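Local coordinates for GTPase activator-like protein (Chaetomium thermophilum, PDB 6SSH), which probably activates the GTPase activity of a small G protein, this chain being the Rap/Ran-GAP-type domain of a longer, TSC2-like protein, at residues 33-37 with 183-188. Sequence-based numbering, arbitrary orientation.
Sequences FLKGL and LPSFVR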
# COMPACT_ATOMS: atom_id res chain seq x y z
N PHE A 33 -4.86 0.43 -10.61
CA PHE A 33 -3.55 0.75 -10.07
C PHE A 33 -2.89 -0.52 -9.50
O PHE A 33 -1.73 -0.77 -9.79
CB PHE A 33 -3.69 1.82 -8.98
CG PHE A 33 -2.54 1.90 -8.02
CD1 PHE A 33 -1.35 2.50 -8.41
CD2 PHE A 33 -2.63 1.41 -6.71
CE1 PHE A 33 -0.30 2.55 -7.56
CE2 PHE A 33 -1.54 1.51 -5.86
CZ PHE A 33 -0.42 2.10 -6.28
N LEU A 34 -3.61 -1.33 -8.72
CA LEU A 34 -3.01 -2.59 -8.24
C LEU A 34 -2.48 -3.48 -9.35
O LEU A 34 -1.38 -4.02 -9.24
CB LEU A 34 -4.08 -3.39 -7.49
CG LEU A 34 -4.53 -2.82 -6.13
CD1 LEU A 34 -5.56 -3.79 -5.55
CD2 LEU A 34 -3.38 -2.63 -5.18
N LYS A 35 -3.22 -3.54 -10.45
CA LYS A 35 -2.84 -4.38 -11.56
C LYS A 35 -1.60 -3.86 -12.23
O LYS A 35 -0.89 -4.62 -12.88
CB LYS A 35 -4.00 -4.49 -12.55
CG LYS A 35 -5.14 -5.29 -12.00
CD LYS A 35 -6.30 -5.33 -12.99
CE LYS A 35 -7.57 -5.84 -12.34
NZ LYS A 35 -8.67 -6.02 -13.34
N GLY A 36 -1.32 -2.55 -12.13
CA GLY A 36 -0.06 -2.05 -12.63
C GLY A 36 1.11 -2.15 -11.69
O GLY A 36 2.29 -2.16 -12.07
N LEU A 37 0.81 -2.25 -10.40
CA LEU A 37 1.80 -2.28 -9.39
C LEU A 37 2.51 -3.60 -9.37
O LEU A 37 3.72 -3.67 -9.18
CB LEU A 37 1.09 -2.08 -8.05
CG LEU A 37 1.91 -1.70 -6.88
CD1 LEU A 37 2.67 -0.37 -7.08
CD2 LEU A 37 0.95 -1.61 -5.68
N LEU A 183 1.36 6.27 -12.63
CA LEU A 183 1.29 6.07 -11.19
C LEU A 183 1.93 4.78 -10.65
O LEU A 183 2.67 4.85 -9.69
CB LEU A 183 -0.16 6.25 -10.73
CG LEU A 183 -0.32 6.17 -9.21
CD1 LEU A 183 0.41 7.37 -8.52
CD2 LEU A 183 -1.83 6.14 -8.89
N PRO A 184 1.62 3.62 -11.24
CA PRO A 184 2.18 2.44 -10.58
C PRO A 184 3.71 2.39 -10.62
O PRO A 184 4.33 2.02 -9.61
CB PRO A 184 1.63 1.27 -11.41
CG PRO A 184 0.52 1.81 -12.24
CD PRO A 184 0.65 3.30 -12.30
N SER A 185 4.34 2.74 -11.72
CA SER A 185 5.80 2.73 -11.74
C SER A 185 6.38 3.77 -10.80
O SER A 185 7.43 3.54 -10.17
CB SER A 185 6.33 2.86 -13.16
OG SER A 185 5.99 4.08 -13.73
N PHE A 186 5.76 4.96 -10.72
CA PHE A 186 6.24 6.01 -9.87
C PHE A 186 6.17 5.61 -8.39
O PHE A 186 7.14 5.73 -7.64
CB PHE A 186 5.44 7.29 -10.12
CG PHE A 186 5.90 8.48 -9.35
CD1 PHE A 186 7.05 9.14 -9.69
CD2 PHE A 186 5.16 8.99 -8.32
CE1 PHE A 186 7.47 10.28 -8.99
CE2 PHE A 186 5.59 10.10 -7.61
CZ PHE A 186 6.74 10.73 -7.96
N VAL A 187 5.02 5.09 -7.97
CA VAL A 187 4.84 4.67 -6.60
C VAL A 187 5.74 3.46 -6.28
O VAL A 187 6.30 3.40 -5.17
CB VAL A 187 3.35 4.37 -6.34
CG1 VAL A 187 3.19 3.65 -5.02
CG2 VAL A 187 2.59 5.66 -6.31
N ARG A 188 5.90 2.55 -7.22
CA ARG A 188 6.72 1.40 -6.92
C ARG A 188 8.16 1.86 -6.72
O ARG A 188 8.82 1.39 -5.78
CB ARG A 188 6.59 0.36 -8.06
CG ARG A 188 7.10 -0.99 -7.71
CD ARG A 188 6.96 -1.97 -8.85
NE ARG A 188 7.17 -1.40 -10.16
CZ ARG A 188 6.27 -1.30 -11.13
NH1 ARG A 188 5.00 -1.75 -11.04
NH2 ARG A 188 6.68 -0.70 -12.20
O HOH W 1 4.33 -1.02 -14.21
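F33 reaches from helix 28-37 into the buried side of the contact, where its CD1 lies 3.7 Å from CD2 of L183 and its CZ meets CG1 of V187 at the ring edge. With CG anti to the backbone N (chi1 159°), the ring swings across so that its CD1-CE1-CZ side meets L183, P184 and V187, and L183 crosses it at about a right angle; a flat aromatic ring and branched aliphatics suit this apolar side. Near the C-terminal end of helix 28-37 the packing stays close but becomes backbone against ring: CB of P184 sits 3.5 Å from C of G36. G36, with no side chain, lets the ring of P184 lie directly against its backbone, and that compact ring in turn belongs in the first turn of its helix.

The outer side is polar and watered. R188, bent at chi3 (37°), brings NH1 to two carbonyls at the C-terminal end of helix 28-37, O of G36 at 2.9 Å and O of L37 at 3.0 Å. The first is approached on a lone pair, the second from above its carbonyl plane. A water accepts from NH2 of R188 and donates to O of G36, closing a bridge, and the cationic group probably complements the helix's negative end.

Segments 33-37 and 183-188 cross at -58°, packed against one sheet: F33, L183 and V187 rest on I131 of strand 127-134, L37 on F76 of strand 73-78, while W67 makes a cation-pi contact with R188.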